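PDB 5CE6: FACT-Spt16, which probably helps bind histones H3-H4 as the N-terminal domain of the Spt16 subunit of the histone chaperone FACT, which works in transcription. Local coordinates for residues N27-R32 and L75-F80; V56-P61 and K69-F74. All blocks are in the same frame, centred on the assembly; numbering follows the deposited sequence.

Interaction 1: residues N27-R32 and L75-F80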
ATOM      1  N   ASN A  27     -16.660  18.664  -3.766  1.00 34.48           N
ATOM      2  CA  ASN A  27     -16.450  19.026  -2.365  1.00 31.88           C
ATOM      3  C   ASN A  27     -15.156  18.426  -1.837  1.00 25.21           C
ATOM      4  O   ASN A  27     -14.354  19.103  -1.188  1.00 28.43           O
ATOM      5  CB  ASN A  27     -17.639  18.564  -1.512  1.00 34.98           C
ATOM      6  CG  ASN A  27     -17.661  19.207  -0.135  1.00 50.97           C
ATOM      7  OD1 ASN A  27     -16.648  19.243   0.569  1.00 62.74           O
ATOM      8  ND2 ASN A  27     -18.823  19.718   0.259  1.00 46.30           N
ATOM      9  N   THR A  28     -14.958  17.146  -2.127  1.00 21.70           N
ATOM     10  CA  THR A  28     -13.735  16.448  -1.755  1.00 26.65           C
ATOM     11  C   THR A  28     -12.522  17.084  -2.430  1.00 22.36           C
ATOM     12  O   THR A  28     -11.494  17.309  -1.792  1.00 21.37           O
ATOM     13  CB  THR A  28     -13.818  14.967  -2.143  1.00 30.26           C
ATOM     14  OG1 THR A  28     -14.797  14.321  -1.320  1.00 31.97           O
ATOM     15  CG2 THR A  28     -12.474  14.289  -1.957  1.00 36.83           C
ATOM     16  N   PHE A  29     -12.656  17.379  -3.722  1.00 31.07           N
ATOM     17  CA  PHE A  29     -11.596  18.035  -4.480  1.00 21.07           C
ATOM     18  C   PHE A  29     -11.167  19.340  -3.805  1.00 22.43           C
ATOM     19  O   PHE A  29      -9.976  19.580  -3.611  1.00 26.34           O
ATOM     20  CB  PHE A  29     -12.059  18.309  -5.916  1.00 25.72           C
ATOM     21  CG  PHE A  29     -11.106  19.160  -6.702  1.00 26.55           C
ATOM     22  CD1 PHE A  29      -9.934  18.621  -7.214  1.00 21.19           C
ATOM     23  CD2 PHE A  29     -11.383  20.498  -6.939  1.00 27.53           C
ATOM     24  CE1 PHE A  29      -9.051  19.403  -7.932  1.00 20.29           C
ATOM     25  CE2 PHE A  29     -10.506  21.287  -7.663  1.00 26.32           C
ATOM     26  CZ  PHE A  29      -9.342  20.739  -8.162  1.00 20.65           C
ATOM     27  N   GLN A  30     -12.138  20.167  -3.424  1.00 23.44           N
ATOM     28  CA  GLN A  30     -11.840  21.460  -2.803  1.00 21.53           C
ATOM     29  C   GLN A  30     -11.135  21.304  -1.461  1.00 26.45           C
ATOM     30  O   GLN A  30     -10.143  21.980  -1.184  1.00 27.12           O
ATOM     31  CB  GLN A  30     -13.117  22.290  -2.618  1.00 25.57           C
ATOM     32  CG  GLN A  30     -13.684  22.868  -3.896  1.00 31.78           C
ATOM     33  CD  GLN A  30     -14.935  23.691  -3.655  1.00 44.84           C
ATOM     34  OE1 GLN A  30     -14.859  24.875  -3.325  1.00 45.24           O
ATOM     35  NE2 GLN A  30     -16.097  23.065  -3.812  1.00 47.16           N
ATOM     36  N   THR A  31     -11.661  20.411  -0.631  1.00 23.65           N
ATOM     37  CA  THR A  31     -11.099  20.164   0.687  1.00 26.32           C
ATOM     38  C   THR A  31      -9.671  19.652   0.578  1.00 24.58           C
ATOM     39  O   THR A  31      -8.769  20.115   1.288  1.00 21.33           O
ATOM     40  CB  THR A  31     -11.946  19.150   1.471  1.00 32.36           C
ATOM     41  OG1 THR A  31     -13.238  19.713   1.724  1.00 36.29           O
ATOM     42  CG2 THR A  31     -11.290  18.818   2.792  1.00 32.91           C
ATOM     43  N   ARG A  32      -9.461  18.709  -0.332  1.00 20.28           N
ATOM     44  CA  ARG A  32      -8.147  18.111  -0.495  1.00 16.70           C
ATOM     45  C   ARG A  32      -7.144  19.025  -1.209  1.00 16.68           C
ATOM     46  O   ARG A  32      -5.960  19.017  -0.862  1.00 19.36           O
ATOM     47  CB  ARG A  32      -8.266  16.729  -1.139  1.00 19.56           C
ATOM     48  CG  ARG A  32      -8.868  15.709  -0.165  1.00 24.86           C
ATOM     49  CD  ARG A  32      -9.061  14.326  -0.768  1.00 24.86           C
ATOM     50  NE  ARG A  32      -9.819  13.471   0.147  1.00 26.51           N
ATOM     51  CZ  ARG A  32     -10.243  12.241  -0.132  1.00 20.07           C
ATOM     52  NH1 ARG A  32      -9.998  11.694  -1.309  1.00 19.63           N
ATOM     53  NH2 ARG A  32     -10.941  11.562   0.774  1.00 20.59           N
ATOM     54  N   LEU A  75      -6.053   9.944  -7.701  1.00 16.98           N
ATOM     55  CA  LEU A  75      -7.168   9.283  -7.022  1.00 17.53           C
ATOM     56  C   LEU A  75      -7.622  10.064  -5.789  1.00 18.10           C
ATOM     57  O   LEU A  75      -8.822  10.213  -5.530  1.00 20.54           O
ATOM     58  CB  LEU A  75      -6.766   7.848  -6.625  1.00 15.58           C
ATOM     59  CG  LEU A  75      -6.692   6.877  -7.807  1.00 17.47           C
ATOM     60  CD1 LEU A  75      -5.985   5.591  -7.409  1.00 21.38           C
ATOM     61  CD2 LEU A  75      -8.089   6.559  -8.305  1.00 21.97           C
ATOM     62  N   TRP A  76      -6.656  10.560  -5.024  1.00 15.72           N
ATOM     63  CA  TRP A  76      -6.941  11.297  -3.802  1.00 15.91           C
ATOM     64  C   TRP A  76      -7.666  12.592  -4.123  1.00 16.75           C
ATOM     65  O   TRP A  76      -8.687  12.926  -3.514  1.00 17.49           O
ATOM     66  CB  TRP A  76      -5.626  11.586  -3.074  1.00 14.67           C
ATOM     67  CG  TRP A  76      -5.765  12.247  -1.732  1.00 17.34           C
ATOM     68  CD1 TRP A  76      -6.210  11.673  -0.571  1.00 18.43           C
ATOM     69  CD2 TRP A  76      -5.405  13.593  -1.404  1.00 16.41           C
ATOM     70  NE1 TRP A  76      -6.169  12.592   0.453  1.00 21.53           N
ATOM     71  CE2 TRP A  76      -5.671  13.775  -0.031  1.00 18.79           C
ATOM     72  CE3 TRP A  76      -4.886  14.664  -2.142  1.00 19.59           C
ATOM     73  CZ2 TRP A  76      -5.445  14.992   0.615  1.00 20.77           C
ATOM     74  CZ3 TRP A  76      -4.651  15.861  -1.500  1.00 16.24           C
ATOM     75  CH2 TRP A  76      -4.936  16.021  -0.137  1.00 17.56           C
ATOM     76  N   LEU A  77      -7.150  13.312  -5.113  1.00 17.82           N
ATOM     77  CA  LEU A  77      -7.661  14.639  -5.435  1.00 19.75           C
ATOM     78  C   LEU A  77      -8.971  14.576  -6.230  1.00 20.75           C
ATOM     79  O   LEU A  77      -9.930  15.311  -5.936  1.00 20.67           O
ATOM     80  CB  LEU A  77      -6.594  15.414  -6.223  1.00 22.73           C
ATOM     81  CG  LEU A  77      -6.470  16.933  -6.107  1.00 35.08           C
ATOM     82  CD1 LEU A  77      -6.408  17.378  -4.651  1.00 34.24           C
ATOM     83  CD2 LEU A  77      -5.227  17.408  -6.846  1.00 27.96           C
ATOM     84  N   LEU A  78      -9.008  13.689  -7.224  1.00 21.89           N
ATOM     85  CA  LEU A  78     -10.067  13.691  -8.237  1.00 22.63           C
ATOM     86  C   LEU A  78     -10.979  12.464  -8.188  1.00 25.21           C
ATOM     87  O   LEU A  78     -12.065  12.470  -8.767  1.00 24.68           O
ATOM     88  CB  LEU A  78      -9.452  13.817  -9.634  1.00 18.11           C
ATOM     89  CG  LEU A  78      -8.717  15.136  -9.899  1.00 22.66           C
ATOM     90  CD1 LEU A  78      -7.764  15.015 -11.079  1.00 26.59           C
ATOM     91  CD2 LEU A  78      -9.710  16.254 -10.138  1.00 24.79           C
ATOM     92  N   GLY A  79     -10.532  11.415  -7.509  1.00 28.53           N
ATOM     93  CA  GLY A  79     -11.346  10.222  -7.342  1.00 26.12           C
ATOM     94  C   GLY A  79     -11.242   9.246  -8.497  1.00 23.79           C
ATOM     95  O   GLY A  79     -11.940   8.232  -8.514  1.00 24.78           O
ATOM     96  N   PHE A  80     -10.381   9.553  -9.467  1.00 25.44           N
ATOM     97  CA  PHE A  80     -10.211   8.723 -10.657  1.00 23.49           C
ATOM     98  C   PHE A  80      -8.774   8.791 -11.145  1.00 21.96           C
ATOM     99  O   PHE A  80      -8.067   9.770 -10.892  1.00 23.75           O
ATOM    100  CB  PHE A  80     -11.120   9.195 -11.806  1.00 31.26           C
ATOM    101  CG  PHE A  80     -12.585   9.171 -11.481  1.00 33.43           C
ATOM    102  CD1 PHE A  80     -13.319   7.999 -11.605  1.00 35.74           C
ATOM    103  CD2 PHE A  80     -13.227  10.324 -11.051  1.00 34.14           C
ATOM    104  CE1 PHE A  80     -14.671   7.980 -11.303  1.00 35.84           C
ATOM    105  CE2 PHE A  80     -14.574  10.313 -10.745  1.00 36.68           C
ATOM    106  CZ  PHE A  80     -15.300   9.140 -10.873  1.00 36.25           C
TER
HETATM  107  O   HOH W   1     -10.560   9.165  -3.379  1.00 44.56           O
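Arg-32 lies across the indole of Trp-76 and joins helix 26-42 to the last turn of helix 69-78, an example of how one long side chain can pair stacking with a hydrogen bond. The chain is extended from CG to NE; chi2 at 178° carries CD on to the ring face. CD sits 3.6 Å from the centroid of the five-membered ring, a CH-pi contact, while CB and CG run above the six-membered ring. The guanidinium continues nearly parallel to the indole, its CZ 4.5 Å from the same centroid in an off-centre cation-pi stack; CG2 of Thr-28 lies against one of its faces. NH1 then gives a nearly straight hydrogen bond of 2.8 Å to Trp-76 O, meeting a carbonyl lone pair within the guanidinium plane. A water that donates to Leu-75 O adds a weak link to NH1.

Beyond this pair, Phe-29 brings CD1 to 3.8 Å from Leu-78 CD2 and 4.0 Å from Leu-77 CG, while Leu-77 O lies at its ring edge. Phe-195 meets Trp-76 edge-to-face. An alanine in place of Trp-76 would probably leave the methylenes and guanidinium of Arg-32 without their flat support and freer to turn. Because the carbonyl belongs to the last helical turn, where main-chain acceptors commonly lack helical partners, the arginine probably supplies charge and hydrogen bonding there at once.

Interaction 2: residues V56-P61 and K69-F74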
ATOM      1  N   VAL A  56       3.360  16.267 -11.314  1.00 16.07           N
ATOM      2  CA  VAL A  56       3.087  14.837 -11.198  1.00 15.15           C
ATOM      3  C   VAL A  56       2.650  14.330 -12.562  1.00 23.74           C
ATOM      4  O   VAL A  56       2.028  15.067 -13.334  1.00 23.28           O
ATOM      5  CB  VAL A  56       2.024  14.499 -10.114  1.00 27.22           C
ATOM      6  CG1 VAL A  56       2.357  15.190  -8.797  1.00 27.11           C
ATOM      7  CG2 VAL A  56       0.625  14.878 -10.575  1.00 28.99           C
ATOM      8  N   ALA A  57       2.987  13.083 -12.869  1.00 15.42           N
ATOM      9  CA  ALA A  57       2.693  12.540 -14.192  1.00 20.52           C
ATOM     10  C   ALA A  57       2.432  11.044 -14.125  1.00 19.61           C
ATOM     11  O   ALA A  57       3.132  10.313 -13.420  1.00 21.22           O
ATOM     12  CB  ALA A  57       3.832  12.844 -15.156  1.00 21.57           C
ATOM     13  N   CYS A  58       1.408  10.600 -14.845  1.00 17.91           N
ATOM     14  CA  CYS A  58       1.009   9.199 -14.857  1.00 18.78           C
ATOM     15  C   CYS A  58       1.122   8.632 -16.262  1.00 16.97           C
ATOM     16  O   CYS A  58       0.774   9.298 -17.228  1.00 21.34           O
ATOM     17  CB  CYS A  58      -0.424   9.056 -14.362  1.00 17.59           C
ATOM     18  SG  CYS A  58      -0.575   9.525 -12.643  1.00 20.57           S
ATOM     19  N   PRO A  59       1.614   7.388 -16.375  1.00 18.86           N
ATOM     20  CA  PRO A  59       1.842   6.712 -17.653  1.00 23.36           C
ATOM     21  C   PRO A  59       0.546   6.189 -18.267  1.00 19.22           C
ATOM     22  O   PRO A  59      -0.491   6.236 -17.615  1.00 22.06           O
ATOM     23  CB  PRO A  59       2.752   5.536 -17.256  1.00 23.51           C
ATOM     24  CG  PRO A  59       2.355   5.220 -15.889  1.00 20.77           C
ATOM     25  CD  PRO A  59       2.007   6.543 -15.234  1.00 20.04           C
ATOM     26  N   PRO A  60       0.599   5.710 -19.525  1.00 25.68           N
ATOM     27  CA  PRO A  60      -0.568   5.055 -20.128  1.00 30.94           C
ATOM     28  C   PRO A  60      -1.012   3.855 -19.294  1.00 22.14           C
ATOM     29  O   PRO A  60      -0.234   3.382 -18.466  1.00 27.90           O
ATOM     30  CB  PRO A  60      -0.035   4.581 -21.486  1.00 34.25           C
ATOM     31  CG  PRO A  60       1.064   5.537 -21.810  1.00 30.57           C
ATOM     32  CD  PRO A  60       1.706   5.864 -20.490  1.00 31.82           C
ATOM     33  N   PRO A  61      -2.256   3.384 -19.486  1.00 29.99           N
ATOM     34  CA  PRO A  61      -2.715   2.243 -18.683  1.00 36.24           C
ATOM     35  C   PRO A  61      -1.823   1.021 -18.893  1.00 39.37           C
ATOM     36  O   PRO A  61      -1.388   0.785 -20.019  1.00 40.04           O
ATOM     37  CB  PRO A  61      -4.113   1.968 -19.239  1.00 36.91           C
ATOM     38  CG  PRO A  61      -4.557   3.265 -19.824  1.00 36.76           C
ATOM     39  CD  PRO A  61      -3.312   3.899 -20.375  1.00 34.19           C
ATOM     40  N   LYS A  69       2.760   6.684  -6.564  1.00 17.74           N
ATOM     41  CA  LYS A  69       2.365   7.813  -5.751  1.00 13.28           C
ATOM     42  C   LYS A  69       1.674   8.886  -6.607  1.00 16.81           C
ATOM     43  O   LYS A  69       0.780   9.577  -6.140  1.00 18.45           O
ATOM     44  CB  LYS A  69       3.590   8.384  -5.042  1.00 20.79           C
ATOM     45  CG  LYS A  69       3.265   9.339  -3.917  1.00 24.31           C
ATOM     46  CD  LYS A  69       4.509   9.693  -3.111  1.00 29.71           C
ATOM     47  CE  LYS A  69       4.458   9.112  -1.696  1.00 29.87           C
ATOM     48  NZ  LYS A  69       4.664   7.630  -1.646  1.00 24.38           N
ATOM     49  N   SER A  70       2.085   9.031  -7.861  0.54 17.42           N
ATOM     50  CA  SER A  70       1.444  10.017  -8.726  0.54 14.54           C
ATOM     51  C   SER A  70      -0.001   9.615  -9.000  0.54 13.86           C
ATOM     52  O   SER A  70      -0.902  10.457  -9.013  0.54 16.02           O
ATOM     53  CB  SER A  70       2.204  10.141 -10.039  0.54 18.70           C
ATOM     54  OG  SER A  70       2.367   8.865 -10.620  0.54 15.03           O
ATOM     55  N   THR A  71      -0.217   8.322  -9.230  1.00 15.91           N
ATOM     56  CA  THR A  71      -1.570   7.812  -9.429  1.00 13.48           C
ATOM     57  C   THR A  71      -2.402   8.048  -8.174  1.00 18.50           C
ATOM     58  O   THR A  71      -3.553   8.479  -8.241  1.00 15.29           O
ATOM     59  CB  THR A  71      -1.559   6.325  -9.787  1.00 16.65           C
ATOM     60  OG1 THR A  71      -0.982   6.166 -11.091  1.00 17.14           O
ATOM     61  CG2 THR A  71      -2.977   5.765  -9.802  1.00 19.68           C
ATOM     62  N   ALA A  72      -1.794   7.792  -7.025  1.00 16.45           N
ATOM     63  CA  ALA A  72      -2.468   8.026  -5.755  1.00 11.25           C
ATOM     64  C   ALA A  72      -2.929   9.474  -5.586  1.00 16.41           C
ATOM     65  O   ALA A  72      -4.019   9.723  -5.070  1.00 12.45           O
ATOM     66  CB  ALA A  72      -1.571   7.602  -4.599  1.00 14.72           C
ATOM     67  N   LEU A  73      -2.112  10.432  -6.019  1.00 18.09           N
ATOM     68  CA  LEU A  73      -2.515  11.835  -5.933  1.00 19.43           C
ATOM     69  C   LEU A  73      -3.755  12.120  -6.778  1.00 17.33           C
ATOM     70  O   LEU A  73      -4.689  12.776  -6.309  1.00 16.14           O
ATOM     71  CB  LEU A  73      -1.372  12.781  -6.314  1.00 16.53           C
ATOM     72  CG  LEU A  73      -1.754  14.257  -6.212  1.00 19.17           C
ATOM     73  CD1 LEU A  73      -2.125  14.629  -4.786  1.00 15.94           C
ATOM     74  CD2 LEU A  73      -0.653  15.167  -6.745  1.00 19.01           C
ATOM     75  N   PHE A  74      -3.761  11.645  -8.026  1.00 16.75           N
ATOM     76  CA  PHE A  74      -4.948  11.787  -8.863  1.00 16.66           C
ATOM     77  C   PHE A  74      -6.189  11.157  -8.237  1.00 15.14           C
ATOM     78  O   PHE A  74      -7.251  11.761  -8.248  1.00 16.13           O
ATOM     79  CB  PHE A  74      -4.725  11.207 -10.262  1.00 13.96           C
ATOM     80  CG  PHE A  74      -3.976  12.114 -11.187  1.00 18.23           C
ATOM     81  CD1 PHE A  74      -4.640  13.130 -11.868  1.00 25.77           C
ATOM     82  CD2 PHE A  74      -2.627  11.929 -11.415  1.00 27.35           C
ATOM     83  CE1 PHE A  74      -3.958  13.965 -12.742  1.00 24.17           C
ATOM     84  CE2 PHE A  74      -1.932  12.754 -12.296  1.00 30.54           C
ATOM     85  CZ  PHE A  74      -2.596  13.771 -12.959  1.00 29.96           C
TER
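Val-56 and Cys-58 turn their side chains from strand 53-58 onto the first turns of helix 69-78, illustrating how alternate strand residues seat a helix on a sheet. The short axes cross at 99° and approach to 7.4 Å.

Both valine methyls make apolar contacts. CG1 of Val-56 meets CD2 of Leu-73 at 3.6 Å, the two side chains crossing at about a right angle. CG2 of Val-56 chiefly reaches CE2 of Phe-74, 3.7 Å away, as those side chains slide past each other in opposite directions. Phe-191 of helix 188-196 also touches both Val-56 and Leu-73.

The sulfur contact centres on Cys-58. With SG anti to the carbonyl carbon (chi1 -65°), the thiol approaches Phe-74 obliquely, 3.4 Å from CD2 and 4.4 Å from the ring centroid. The same sulfur lies 3.6 Å from Thr-71 N and 3.7 Å from Thr-71 OG1.

Polar neighbours gather at Ser-70, whose OG, in the conformer described (the residue has a second), lies 3.2 Å from Ala-57 O and is hydrogen-bonded to Glu-163. Meanwhile, the strand backbone pairs with Met-87 and Thr-85 of strand 85-89.

No hydrogen bond joins strand segment to helix segment. Their buried seam therefore rests on the fit of methyls, thiol and ring, while backbone bonding is directed within the sheet and the helix.

Overall arrangement
Interactions 1 and 2 use successive parts of helix 69-78 to tie it to two different elements of the Spt16 N-terminal lobe. Residues 69-74 lie against an inner strand of the six-stranded mixed sheet, whereas residues 76-78 meet helix 26-42 at the other end. Both contacts are largely buried, but Arg-32 remains partly exposed and brings charge and water into interaction 1; interaction 2 depends on apolar and sulfur-aromatic contacts. Their centres are about 14 Å apart, and they touch where Phe-80 O packs 3.7 Å from Phe-74 CB. The pair illustrates how one short helix can change its chemistry along its length, from sheet packing to a helix-helix junction that adds a cation-pi stack and a hydrogen bond to apolar packing.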